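Local structure of 16S rRNA methylase (Uncultured bacterium, 7JLZ) at residues Ser119-Ile124 and Asn170-Thr175; Ile99-Pro102 and Leu106-Ser109; Lys26-Leu31 and Gly36-Lys41; Pro165-Asn170 and Tyr205-Lys210; Leu149-Glu152 and Glu157-Lys160. The protein probably methylates N1 of adenine 1408 in 16S rRNA of the 30S ribosomal subunit, using S-adenosylmethionine, and so would confer aminoglycoside resistance. All coordinates share one frame; numbering follows the deposited sequence. Where two conformers were deposited one is given.

How the contacts relate
Contacts 1 to 4 are buried against one mixed seven-stranded sheet with the class I methyltransferase order 3-2-1-4-5-7-6, while contact 5 lies farther out and is partly buried. Contacts 1 and 4 share N170 and hold the neighbouring strands 172-179 and 205-211; contacts 4 and 5 both use helix 156-168. Contact 2, on the central strand 94-100, touches contact 1 through I121 and adjoins contact 3 on strand 26-31. Chemistry follows place: contacts 2 and 4 are apolar, contact 3 buries two acids beside a tyrosine, contact 1 pairs packing with a water bridge, and contact 5 turns on one tyrosine hydroxyl.

Contact 1: residues Ser119-Ile124 and Asn170-Thr175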
# COMPACT_ATOMS: atom_id res chain seq x y z
N SER A 119 1.44 3.62 -13.93
CA SER A 119 2.22 2.44 -14.31
C SER A 119 3.18 2.00 -13.21
O SER A 119 3.75 0.90 -13.30
CB SER A 119 3.01 2.73 -15.59
OG SER A 119 4.16 3.51 -15.32
N LEU A 120 3.39 2.83 -12.18
CA LEU A 120 4.17 2.42 -11.03
C LEU A 120 3.62 1.15 -10.40
O LEU A 120 4.39 0.31 -9.92
CB LEU A 120 4.18 3.55 -10.00
CG LEU A 120 4.82 3.28 -8.64
CD1 LEU A 120 6.31 3.08 -8.80
CD2 LEU A 120 4.52 4.41 -7.68
N ILE A 121 2.30 0.98 -10.41
CA ILE A 121 1.67 -0.15 -9.72
C ILE A 121 2.15 -1.47 -10.31
O ILE A 121 2.61 -2.36 -9.59
CB ILE A 121 0.14 -0.02 -9.80
CG1 ILE A 121 -0.32 1.20 -9.00
CG2 ILE A 121 -0.54 -1.28 -9.27
CD1 ILE A 121 -1.79 1.52 -9.19
N SER A 122 2.05 -1.62 -11.62
CA SER A 122 2.48 -2.87 -12.23
C SER A 122 3.99 -3.04 -12.14
O SER A 122 4.48 -4.16 -12.05
CB SER A 122 2.03 -2.92 -13.69
OG SER A 122 1.68 -4.25 -14.05
N ASN A 123 4.75 -1.93 -12.13
CA ASN A 123 6.20 -2.05 -12.12
C ASN A 123 6.77 -2.32 -10.73
O ASN A 123 7.90 -2.80 -10.63
CB ASN A 123 6.84 -0.80 -12.74
CG ASN A 123 6.75 -0.81 -14.26
OD1 ASN A 123 6.04 -1.62 -14.85
ND2 ASN A 123 7.49 0.08 -14.90
N ILE A 124 6.03 -2.03 -9.66
CA ILE A 124 6.46 -2.50 -8.36
C ILE A 124 6.31 -4.02 -8.26
O ILE A 124 7.12 -4.70 -7.62
CB ILE A 124 5.66 -1.77 -7.26
CG1 ILE A 124 6.04 -0.28 -7.21
CG2 ILE A 124 5.86 -2.44 -5.88
CD1 ILE A 124 5.08 0.56 -6.33
N ASN A 170 -4.98 0.29 -16.14
CA ASN A 170 -3.73 0.34 -15.39
C ASN A 170 -3.11 -1.05 -15.25
O ASN A 170 -2.33 -1.30 -14.33
CB ASN A 170 -3.96 0.99 -14.02
CG ASN A 170 -4.56 2.38 -14.12
OD1 ASN A 170 -3.90 3.33 -14.54
ND2 ASN A 170 -5.83 2.51 -13.75
N ASN A 171 -3.47 -1.97 -16.15
CA ASN A 171 -2.88 -3.31 -16.25
C ASN A 171 -3.26 -4.20 -15.08
O ASN A 171 -2.55 -5.16 -14.76
CB ASN A 171 -1.35 -3.25 -16.42
CG ASN A 171 -0.78 -4.55 -16.95
OD1 ASN A 171 -1.34 -5.16 -17.86
ND2 ASN A 171 0.33 -5.00 -16.37
N LEU A 172 -4.40 -3.92 -14.44
CA LEU A 172 -4.85 -4.68 -13.28
C LEU A 172 -6.15 -5.38 -13.61
O LEU A 172 -7.11 -4.74 -14.05
CB LEU A 172 -5.04 -3.76 -12.07
CG LEU A 172 -3.75 -3.11 -11.56
CD1 LEU A 172 -4.06 -2.06 -10.50
CD2 LEU A 172 -2.79 -4.18 -11.03
N HIS A 173 -6.18 -6.69 -13.41
CA HIS A 173 -7.37 -7.49 -13.62
C HIS A 173 -8.01 -7.82 -12.27
O HIS A 173 -7.37 -8.42 -11.41
CB HIS A 173 -7.02 -8.77 -14.38
CG HIS A 173 -8.17 -9.70 -14.52
ND1 HIS A 173 -8.35 -10.77 -13.68
CD2 HIS A 173 -9.22 -9.71 -15.38
CE1 HIS A 173 -9.46 -11.41 -14.02
NE2 HIS A 173 -10.00 -10.78 -15.05
N LEU A 174 -9.27 -7.41 -12.09
CA LEU A 174 -9.92 -7.55 -10.80
C LEU A 174 -10.23 -9.02 -10.50
O LEU A 174 -10.82 -9.73 -11.33
CB LEU A 174 -11.21 -6.74 -10.77
CG LEU A 174 -12.04 -6.83 -9.49
CD1 LEU A 174 -11.38 -6.03 -8.39
CD2 LEU A 174 -13.48 -6.40 -9.71
N THR A 175 -9.82 -9.48 -9.31
CA THR A 175 -10.11 -10.83 -8.87
C THR A 175 -11.00 -10.90 -7.65
O THR A 175 -11.66 -11.93 -7.45
CB THR A 175 -8.80 -11.59 -8.56
OG1 THR A 175 -8.14 -10.98 -7.45
CG2 THR A 175 -7.87 -11.60 -9.77
O HOH W 1 -0.01 -0.05 -13.37
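N171 meets S122 from a left-handed backbone (phi 69°), a positive phi that asparagine tolerates better than most non-glycine residues; here it is the C-prime residue of a Schellman motif that closes helix 156-168, with L172 N bonded back to F167 O and N171 N to E168 O. From this turn the N171 amide extends across to the helix 120-124. Its ND2 donates to S122 OG at 2.8 Å, with an N-H...O angle of 155°, and the hydroxyl lies close to the amide plane. S122 was modelled in two conformers, so this bond is certain for one of them only. A second polar link does not depend on that hydroxyl: one water accepts from S122 N at 3.1 Å and donates to N170 O at 2.8 Å, tying the backbone of the helix to the turn. Beneath these bonds, on the sheet side, I121 and L172 pack at about a right angle. The CG2 branch of I121 does the touching, 3.8 Å from L172 CD1 and 4.1 Å from L172 CD2, and thus faces both methyls of the leucine fork. L172 is swung back beside its own backbone N (chi1 -65°), which turns that fork to the isoleucine. The contact is therefore polar at its outer side and hydrocarbon within. Farther in, I121 rests on L97 and I99 of strand 94-100, and L172 on F209 of strand 205-211; K211 NZ bonds to S122 O, and the backbone of N171 pairs with M212.

Contact 2: residues Ile99-Pro102 and Leu106-Ser109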
# COMPACT_ATOMS: atom_id res chain seq x y z
N ILE A 99 -2.33 -0.83 -1.44
CA ILE A 99 -2.44 0.61 -1.65
C ILE A 99 -3.68 1.08 -0.89
O ILE A 99 -4.81 0.78 -1.29
CB ILE A 99 -2.57 0.97 -3.14
CG1 ILE A 99 -1.42 0.37 -3.96
CG2 ILE A 99 -2.58 2.48 -3.28
CD1 ILE A 99 -1.61 0.52 -5.46
N ILE A 100 -3.47 1.79 0.22
CA ILE A 100 -4.58 2.36 0.98
C ILE A 100 -4.68 3.82 0.55
O ILE A 100 -3.94 4.68 1.04
CB ILE A 100 -4.37 2.20 2.49
CG1 ILE A 100 -4.09 0.73 2.81
CG2 ILE A 100 -5.59 2.74 3.25
CD1 ILE A 100 -3.60 0.48 4.22
N LEU A 101 -5.58 4.09 -0.39
CA LEU A 101 -5.65 5.42 -0.97
C LEU A 101 -6.09 6.44 0.09
O LEU A 101 -6.76 6.09 1.06
CB LEU A 101 -6.58 5.43 -2.18
CG LEU A 101 -5.99 4.75 -3.43
CD1 LEU A 101 -6.99 4.76 -4.56
CD2 LEU A 101 -4.71 5.44 -3.86
N PRO A 102 -5.69 7.70 -0.06
CA PRO A 102 -4.81 8.23 -1.10
C PRO A 102 -3.33 8.02 -0.81
O PRO A 102 -2.92 7.83 0.34
CB PRO A 102 -5.14 9.72 -1.10
CG PRO A 102 -5.48 10.00 0.33
CD PRO A 102 -6.22 8.78 0.81
N LEU A 106 -1.17 9.04 -6.88
CA LEU A 106 -1.43 7.70 -7.39
C LEU A 106 -2.93 7.45 -7.50
O LEU A 106 -3.65 7.53 -6.50
CB LEU A 106 -0.78 6.66 -6.47
CG LEU A 106 -0.79 5.23 -7.02
CD1 LEU A 106 -0.08 5.18 -8.37
CD2 LEU A 106 -0.17 4.27 -6.04
N LEU A 107 -3.40 7.12 -8.70
CA LEU A 107 -4.81 6.82 -8.94
C LEU A 107 -5.71 7.96 -8.47
O LEU A 107 -6.82 7.75 -8.00
CB LEU A 107 -5.21 5.50 -8.26
CG LEU A 107 -4.53 4.22 -8.76
CD1 LEU A 107 -4.82 3.06 -7.82
CD2 LEU A 107 -4.94 3.88 -10.20
N GLN A 108 -5.21 9.19 -8.62
CA GLN A 108 -5.88 10.35 -8.05
C GLN A 108 -7.20 10.66 -8.74
O GLN A 108 -8.14 11.15 -8.10
CB GLN A 108 -4.96 11.56 -8.10
CG GLN A 108 -5.47 12.74 -7.30
CD GLN A 108 -4.37 13.69 -6.90
OE1 GLN A 108 -4.30 14.13 -5.75
NE2 GLN A 108 -3.48 14.02 -7.84
N SER A 109 -7.30 10.41 -10.05
CA SER A 109 -8.49 10.76 -10.82
C SER A 109 -9.00 9.56 -11.59
O SER A 109 -8.22 8.81 -12.19
CB SER A 109 -8.19 11.91 -11.79
OG SER A 109 -9.20 12.02 -12.78
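The backbone runs off strand 94-100 through I99 and L101, takes a cis peptide into P102 and turns back so that L106 and L107 face those two residues, L107 being left-handed (phi 56°, psi 34°). This is the loop after the fourth strand of the class I methyltransferase fold, a position where many relatives carry their motif IV. Side chains alone make the inner half of the contact. A chi1 of -171° stretches L106 away from its own N toward I99, and its CD2 methyl packs equally close to two methyls of that isoleucine, I99 CD1 and I99 CG2, each 4.1 Å away. The two side chains cross at about a right angle. L101 also meets L107 crosswise, with CD1 4.2 Å from L107 CB, an ordinary van der Waals separation. The wall behind is equally apolar: I99 lies on C131, L101 on I133 and L135, and L107 on I133, all of strand 129-135. I121 of the helix 120-124 touches I99, L106 and L107 together, covering the contact from that helix. The backbone of the loop is held from outside as well, L107 N donating to N118 OD1. L101 spreads its fork over two neighbours: CD1 goes to L107, while CD2 lies 3.5 Å from the carbonyl oxygen of L106.

Contact 3: residues Lys26-Leu31 and Gly36-Lys41. With SO4 (sulfate ion), chain E.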
# COMPACT_ATOMS: atom_id res chain seq x y z
N LYS A 26 8.40 -14.06 0.80
CA LYS A 26 7.42 -13.10 0.28
C LYS A 26 7.84 -11.70 0.67
O LYS A 26 8.30 -11.47 1.80
CB LYS A 26 6.01 -13.32 0.83
CG LYS A 26 5.34 -14.66 0.56
CD LYS A 26 3.95 -14.62 1.21
CE LYS A 26 3.14 -15.89 0.97
NZ LYS A 26 3.60 -17.03 1.82
N VAL A 27 7.64 -10.75 -0.24
CA VAL A 27 7.85 -9.33 0.02
C VAL A 27 6.55 -8.61 -0.27
O VAL A 27 5.89 -8.88 -1.28
CB VAL A 27 9.00 -8.76 -0.84
CG1 VAL A 27 9.12 -7.25 -0.65
CG2 VAL A 27 10.31 -9.46 -0.50
N GLU A 28 6.15 -7.73 0.64
CA GLU A 28 4.96 -6.91 0.47
C GLU A 28 5.32 -5.44 0.61
O GLU A 28 6.03 -5.06 1.56
CB GLU A 28 3.87 -7.28 1.50
CG GLU A 28 2.66 -6.35 1.41
CD GLU A 28 1.48 -6.84 2.21
OE1 GLU A 28 1.31 -8.07 2.35
OE2 GLU A 28 0.71 -5.98 2.72
N VAL A 29 4.87 -4.62 -0.33
CA VAL A 29 5.06 -3.18 -0.28
C VAL A 29 3.72 -2.54 0.06
O VAL A 29 2.70 -2.87 -0.56
CB VAL A 29 5.60 -2.64 -1.62
CG1 VAL A 29 5.58 -1.12 -1.64
CG2 VAL A 29 7.01 -3.22 -1.87
N ASP A 30 3.73 -1.62 1.03
CA ASP A 30 2.51 -1.03 1.59
C ASP A 30 2.54 0.48 1.41
O ASP A 30 3.41 1.16 1.98
CB ASP A 30 2.38 -1.39 3.07
CG ASP A 30 2.20 -2.86 3.27
OD1 ASP A 30 1.32 -3.43 2.60
OD2 ASP A 30 2.95 -3.46 4.06
N LEU A 31 1.59 1.02 0.65
CA LEU A 31 1.51 2.44 0.37
C LEU A 31 0.25 3.01 1.00
O LEU A 31 -0.79 2.35 1.02
CB LEU A 31 1.46 2.72 -1.13
CG LEU A 31 2.49 2.00 -1.99
CD1 LEU A 31 2.30 2.40 -3.44
CD2 LEU A 31 3.87 2.37 -1.47
N GLY A 36 2.52 4.04 9.02
CA GLY A 36 3.20 2.76 9.04
C GLY A 36 2.64 1.73 10.00
O GLY A 36 3.22 0.63 10.09
N ARG A 37 1.54 2.02 10.71
CA ARG A 37 0.96 1.04 11.62
C ARG A 37 0.70 -0.29 10.92
O ARG A 37 1.00 -1.36 11.46
CB ARG A 37 -0.35 1.59 12.21
CG ARG A 37 -1.17 0.58 13.01
CD ARG A 37 -2.55 1.16 13.32
NE ARG A 37 -3.45 0.20 13.97
CZ ARG A 37 -3.57 0.05 15.29
NH1 ARG A 37 -2.84 0.78 16.12
NH2 ARG A 37 -4.42 -0.84 15.78
N TYR A 38 0.17 -0.24 9.69
CA TYR A 38 -0.16 -1.44 8.94
C TYR A 38 1.07 -2.32 8.74
O TYR A 38 0.99 -3.55 8.83
CB TYR A 38 -0.75 -1.03 7.59
CG TYR A 38 -1.34 -2.15 6.74
CD1 TYR A 38 -2.64 -2.59 6.98
CD2 TYR A 38 -0.64 -2.72 5.69
CE1 TYR A 38 -3.21 -3.57 6.22
CE2 TYR A 38 -1.21 -3.71 4.91
CZ TYR A 38 -2.50 -4.13 5.19
OH TYR A 38 -3.09 -5.12 4.44
N VAL A 39 2.21 -1.69 8.47
CA VAL A 39 3.45 -2.43 8.26
C VAL A 39 3.85 -3.17 9.54
O VAL A 39 4.12 -4.38 9.53
CB VAL A 39 4.56 -1.48 7.80
CG1 VAL A 39 5.91 -2.22 7.75
CG2 VAL A 39 4.20 -0.88 6.43
N TYR A 40 3.85 -2.44 10.66
CA TYR A 40 4.21 -3.02 11.95
C TYR A 40 3.27 -4.16 12.34
O TYR A 40 3.71 -5.24 12.74
CB TYR A 40 4.19 -1.91 13.00
CG TYR A 40 4.20 -2.34 14.45
CD1 TYR A 40 5.39 -2.56 15.13
CD2 TYR A 40 3.01 -2.44 15.18
CE1 TYR A 40 5.39 -2.92 16.48
CE2 TYR A 40 3.01 -2.79 16.51
CZ TYR A 40 4.20 -3.03 17.16
OH TYR A 40 4.20 -3.38 18.49
N LYS A 41 1.96 -3.91 12.26
CA LYS A 41 1.00 -4.92 12.69
C LYS A 41 1.12 -6.18 11.84
O LYS A 41 1.11 -7.29 12.36
CB LYS A 41 -0.41 -4.34 12.63
CG LYS A 41 -0.64 -3.22 13.64
CD LYS A 41 -0.77 -3.76 15.06
CE LYS A 41 -1.17 -2.67 16.06
NZ LYS A 41 -1.44 -3.23 17.44
S SO4 E . -5.66 0.12 19.15
O1 SO4 E . -5.72 -0.81 20.25
O2 SO4 E . -6.16 1.40 19.58
O3 SO4 E . -6.47 -0.37 18.08
O4 SO4 E . -4.29 0.26 18.72
O HOH W 2 -1.74 -6.53 2.70
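D30 lies between V39 and Y38 of helix 37-45, CB and OD2 meeting the valine, CG and OD1 the tyrosine. CB lies 3.9 Å from V39 CG2. With chi1 at -65°, CG falls at the edge of the Y38 ring and in its plane, 3.7 Å from Y38 CD2. The carboxylate stands nearly upright to that ring, the planes 84° apart. OD1 comes to 3.4 Å from Y38 CE2, against the weakly positive hydrogens of the ring rim, and lies only 2.6 Å from E28 OE2. OD2 turns to V39, 3.7 Å from its CG2 methyl; it is buried and has no polar partner in the model. E28, its chain extended, crosses the tyrosine at about a right angle and joins it through a water, 2.5 Å from E28 OE2 and 2.6 Å from Y38 OH, and T98 OG1 is a weak further partner of E28 OE2. On the outer side of the helix, R37 grips a sulfate, probably from the crystallisation liquor, that also binds K186, S190 and T191. Strand 26-31 and the helix run nearly antiparallel (152°), joined by a glycine-rich loop that ends at the N-cap G36. This opens the first beta-alpha-beta unit of the sheet, and such a strand, loop and helix form the first sequence motif of class I methyltransferases, the usual site of S-adenosylmethionine binding.

Contact 4: residues Pro165-Asn170 and Tyr205-Lys210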
# COMPACT_ATOMS: atom_id res chain seq x y z
N PRO A 165 -13.09 -1.75 -16.20
CA PRO A 165 -12.28 -1.03 -17.20
C PRO A 165 -11.34 0.01 -16.61
O PRO A 165 -10.22 0.18 -17.12
CB PRO A 165 -13.34 -0.37 -18.10
CG PRO A 165 -14.58 -1.19 -17.91
CD PRO A 165 -14.53 -1.63 -16.47
N ILE A 166 -11.76 0.72 -15.55
CA ILE A 166 -10.90 1.72 -14.94
C ILE A 166 -9.56 1.11 -14.54
O ILE A 166 -8.50 1.73 -14.70
CB ILE A 166 -11.61 2.37 -13.73
CG1 ILE A 166 -12.62 3.41 -14.21
CG2 ILE A 166 -10.60 2.99 -12.78
CD1 ILE A 166 -13.54 3.91 -13.13
N PHE A 167 -9.59 -0.10 -14.01
CA PHE A 167 -8.36 -0.71 -13.50
C PHE A 167 -7.62 -1.51 -14.56
O PHE A 167 -6.39 -1.63 -14.48
CB PHE A 167 -8.68 -1.58 -12.30
CG PHE A 167 -9.08 -0.79 -11.09
CD1 PHE A 167 -8.13 -0.11 -10.36
CD2 PHE A 167 -10.41 -0.71 -10.70
CE1 PHE A 167 -8.48 0.63 -9.24
CE2 PHE A 167 -10.77 0.03 -9.58
CZ PHE A 167 -9.80 0.70 -8.86
N GLU A 168 -8.33 -2.06 -15.54
CA GLU A 168 -7.63 -2.71 -16.65
C GLU A 168 -6.80 -1.71 -17.43
O GLU A 168 -5.74 -2.08 -17.98
CB GLU A 168 -8.64 -3.43 -17.55
CG GLU A 168 -9.19 -4.70 -16.92
CD GLU A 168 -10.05 -5.51 -17.86
OE1 GLU A 168 -10.73 -4.91 -18.72
OE2 GLU A 168 -10.05 -6.75 -17.73
N LYS A 169 -7.23 -0.45 -17.48
CA LYS A 169 -6.44 0.60 -18.09
C LYS A 169 -5.13 0.85 -17.34
O LYS A 169 -4.26 1.55 -17.87
CB LYS A 169 -7.27 1.89 -18.19
CG LYS A 169 -8.30 1.86 -19.31
CD LYS A 169 -9.17 3.11 -19.32
CE LYS A 169 -9.96 3.24 -20.63
NZ LYS A 169 -10.94 2.14 -20.84
N ASN A 170 -4.98 0.29 -16.14
CA ASN A 170 -3.73 0.34 -15.39
C ASN A 170 -3.11 -1.05 -15.25
O ASN A 170 -2.33 -1.30 -14.33
CB ASN A 170 -3.96 0.99 -14.02
CG ASN A 170 -4.56 2.38 -14.12
OD1 ASN A 170 -3.90 3.33 -14.54
ND2 ASN A 170 -5.83 2.51 -13.75
N TYR A 205 -13.80 -0.32 1.24
CA TYR A 205 -13.82 -1.43 0.30
C TYR A 205 -12.40 -1.91 0.04
O TYR A 205 -11.44 -1.13 0.10
CB TYR A 205 -14.47 -1.03 -1.03
CG TYR A 205 -15.87 -0.51 -0.84
CD1 TYR A 205 -16.95 -1.37 -0.74
CD2 TYR A 205 -16.11 0.86 -0.72
CE1 TYR A 205 -18.23 -0.89 -0.56
CE2 TYR A 205 -17.37 1.35 -0.53
CZ TYR A 205 -18.43 0.47 -0.46
OH TYR A 205 -19.70 0.97 -0.28
N GLN A 206 -12.30 -3.20 -0.24
CA GLN A 206 -11.06 -3.89 -0.57
C GLN A 206 -11.21 -4.49 -1.96
O GLN A 206 -12.18 -5.19 -2.22
CB GLN A 206 -10.80 -4.98 0.46
CG GLN A 206 -9.43 -5.60 0.46
CD GLN A 206 -9.33 -6.69 1.52
OE1 GLN A 206 -10.06 -7.68 1.47
NE2 GLN A 206 -8.43 -6.51 2.49
N LEU A 207 -10.25 -4.23 -2.83
CA LEU A 207 -10.27 -4.77 -4.18
C LEU A 207 -8.92 -5.43 -4.41
O LEU A 207 -7.89 -4.85 -4.05
CB LEU A 207 -10.49 -3.67 -5.24
CG LEU A 207 -11.88 -3.02 -5.38
CD1 LEU A 207 -12.21 -2.13 -4.19
CD2 LEU A 207 -11.96 -2.24 -6.67
N LYS A 208 -8.92 -6.63 -4.98
CA LYS A 208 -7.68 -7.34 -5.28
C LYS A 208 -7.58 -7.56 -6.78
O LYS A 208 -8.58 -7.76 -7.47
CB LYS A 208 -7.60 -8.69 -4.56
CG LYS A 208 -7.57 -8.51 -3.04
CD LYS A 208 -7.33 -9.80 -2.29
CE LYS A 208 -7.26 -9.54 -0.79
NZ LYS A 208 -7.16 -10.80 0.02
N PHE A 209 -6.35 -7.52 -7.27
CA PHE A 209 -6.07 -7.63 -8.69
C PHE A 209 -4.85 -8.51 -8.91
O PHE A 209 -4.02 -8.69 -8.01
CB PHE A 209 -5.78 -6.26 -9.34
CG PHE A 209 -6.79 -5.19 -9.02
CD1 PHE A 209 -6.72 -4.49 -7.82
CD2 PHE A 209 -7.78 -4.87 -9.92
CE1 PHE A 209 -7.64 -3.50 -7.53
CE2 PHE A 209 -8.69 -3.88 -9.64
CZ PHE A 209 -8.62 -3.20 -8.44
N LYS A 210 -4.76 -9.05 -10.11
CA LYS A 210 -3.50 -9.57 -10.63
C LYS A 210 -3.16 -8.81 -11.90
O LYS A 210 -3.96 -8.05 -12.44
CB LYS A 210 -3.58 -11.08 -10.87
CG LYS A 210 -4.75 -11.52 -11.70
CD LYS A 210 -4.69 -13.03 -11.94
CE LYS A 210 -5.90 -13.53 -12.71
NZ LYS A 210 -5.80 -15.00 -12.98
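F209 leans over one face of the F167 ring, with CZ 3.5 Å above the plane and close to its centre, while its neighbour CE2 reaches 3.4 Å from F167 CG and 3.5 Å from F167 CB. The rings are tilted by 44° with centroids 4.7 Å apart, an oblique pairing. At the far end of F167, CE2 meets L207 CD2 at 3.9 Å, the leucine crossing it at about a right angle. The face of F167 turned from F209 is covered by its own neighbour I166, whose CG2 lies 4.2 Å above it. In the next shell, I133 of strand 129-135 touches both phenylalanines, L172 and L174 flank F209, and F177 lies on L207. F209 and L207 alternate with K208 on strand 205-211 and so share one side of the sheet. That strand enters antiparallel between 129-135 and 172-179 in the 3-2-1-4-5-7-6 sheet of class I methyltransferases, held by backbone bonds of L207 with I133 on one flank and of K208 with T175 and E176 on the other. F167 CG lies beside its own backbone N (chi1 -70°), which directs the ring from the last turn of helix 156-168 to the strand. Hydrocarbon alone crosses here, so burial and shape hold the end of that helix to the sheet without any directional bond between the two segments.

Contact 5: residues Leu149-Glu152 and Glu157-Lys160; sequences LELE and EYLK
Y158 points its ring from helix 156-168 into the bend formed by L149, E150 and L151, part of the long loop between strand 129-135 and this helix in the Rossmann-like methyltransferase fold. CG stands opposite the backbone N (chi1 -172°), which carries the ring out from the helix until its hydroxyl arrives at the loop backbone. There E150 N donates to Y158 OH at 2.8 Å, almost straight at 172°, so a loop amide is satisfied by a side chain of the helix. The three loop residues are arranged differently about the ring. L149 lies at the hydroxyl end, its CD2 3.6 Å from Y158 OH. L151 comes to the ring edge, near the plane, with CD2 4.3 Å from Y158 CE2. E150 approaches mainly with its backbone; its side chain bends away at chi2 (-86°), and its carboxylate forms a salt bridge with R148 through OE1. Behind the loop, L149 and L151 lean on L135, and L151 also rests on Y205 and F177, which couples this partly buried edge to the sheet. The tyrosine has its own anchor near the start of the helix, where its backbone N bonds S155 OG. The carbonyl of E150 completes the fit, its O lying obliquely to the ring and 3.3 Å from Y158 CE2.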
# COMPACT_ATOMS: atom_id res chain seq x y z
N LEU A 149 -16.02 6.39 -7.58
CA LEU A 149 -16.64 5.09 -7.81
C LEU A 149 -17.82 4.91 -6.86
O LEU A 149 -17.71 5.18 -5.66
CB LEU A 149 -15.64 3.96 -7.60
CG LEU A 149 -14.57 3.76 -8.68
CD1 LEU A 149 -13.54 2.75 -8.19
CD2 LEU A 149 -15.20 3.30 -9.98
N GLU A 150 -18.95 4.45 -7.40
CA GLU A 150 -20.17 4.23 -6.62
C GLU A 150 -20.29 2.73 -6.35
O GLU A 150 -20.87 1.98 -7.14
CB GLU A 150 -21.38 4.79 -7.35
CG GLU A 150 -21.51 6.31 -7.28
CD GLU A 150 -22.23 6.79 -6.03
OE1 GLU A 150 -21.56 7.17 -5.05
OE2 GLU A 150 -23.48 6.77 -6.02
N LEU A 151 -19.75 2.29 -5.21
CA LEU A 151 -19.64 0.88 -4.87
C LEU A 151 -20.65 0.41 -3.84
O LEU A 151 -20.68 -0.79 -3.52
CB LEU A 151 -18.23 0.59 -4.37
CG LEU A 151 -17.12 0.93 -5.36
CD1 LEU A 151 -15.75 0.79 -4.71
CD2 LEU A 151 -17.24 0.05 -6.59
N GLU A 152 -21.50 1.31 -3.31
CA GLU A 152 -22.37 0.97 -2.19
C GLU A 152 -23.35 -0.14 -2.56
O GLU A 152 -23.63 -1.04 -1.75
CB GLU A 152 -23.14 2.21 -1.73
CG GLU A 152 -22.27 3.40 -1.27
CD GLU A 152 -21.60 4.16 -2.42
OE1 GLU A 152 -22.26 4.40 -3.46
OE2 GLU A 152 -20.41 4.52 -2.27
N GLU A 157 -23.70 -4.64 -13.95
CA GLU A 157 -23.54 -3.67 -15.03
C GLU A 157 -22.50 -2.62 -14.68
O GLU A 157 -21.64 -2.28 -15.51
CB GLU A 157 -24.88 -3.01 -15.35
CG GLU A 157 -24.73 -1.79 -16.25
CD GLU A 157 -26.05 -1.32 -16.84
OE1 GLU A 157 -27.11 -1.84 -16.43
OE2 GLU A 157 -26.01 -0.44 -17.72
N TYR A 158 -22.57 -2.06 -13.48
CA TYR A 158 -21.58 -1.07 -13.07
C TYR A 158 -20.20 -1.71 -12.93
O TYR A 158 -19.19 -1.10 -13.28
CB TYR A 158 -22.01 -0.42 -11.76
CG TYR A 158 -21.14 0.75 -11.35
CD1 TYR A 158 -21.35 2.02 -11.87
CD2 TYR A 158 -20.12 0.58 -10.43
CE1 TYR A 158 -20.56 3.09 -11.49
CE2 TYR A 158 -19.32 1.64 -10.04
CZ TYR A 158 -19.55 2.89 -10.58
OH TYR A 158 -18.75 3.95 -10.19
N LEU A 159 -20.15 -2.94 -12.41
CA LEU A 159 -18.87 -3.63 -12.28
C LEU A 159 -18.22 -3.82 -13.64
O LEU A 159 -17.03 -3.54 -13.82
CB LEU A 159 -19.07 -4.98 -11.58
CG LEU A 159 -17.81 -5.81 -11.33
CD1 LEU A 159 -16.92 -5.13 -10.32
CD2 LEU A 159 -18.15 -7.23 -10.90
N LYS A 160 -19.00 -4.30 -14.62
CA LYS A 160 -18.44 -4.64 -15.92
C LYS A 160 -18.14 -3.40 -16.76
O LYS A 160 -17.16 -3.38 -17.52
CB LYS A 160 -19.39 -5.57 -16.68
CG LYS A 160 -19.41 -6.99 -16.18
CD LYS A 160 -18.07 -7.66 -16.39
CE LYS A 160 -17.79 -7.90 -17.86
NZ LYS A 160 -16.37 -8.32 -18.08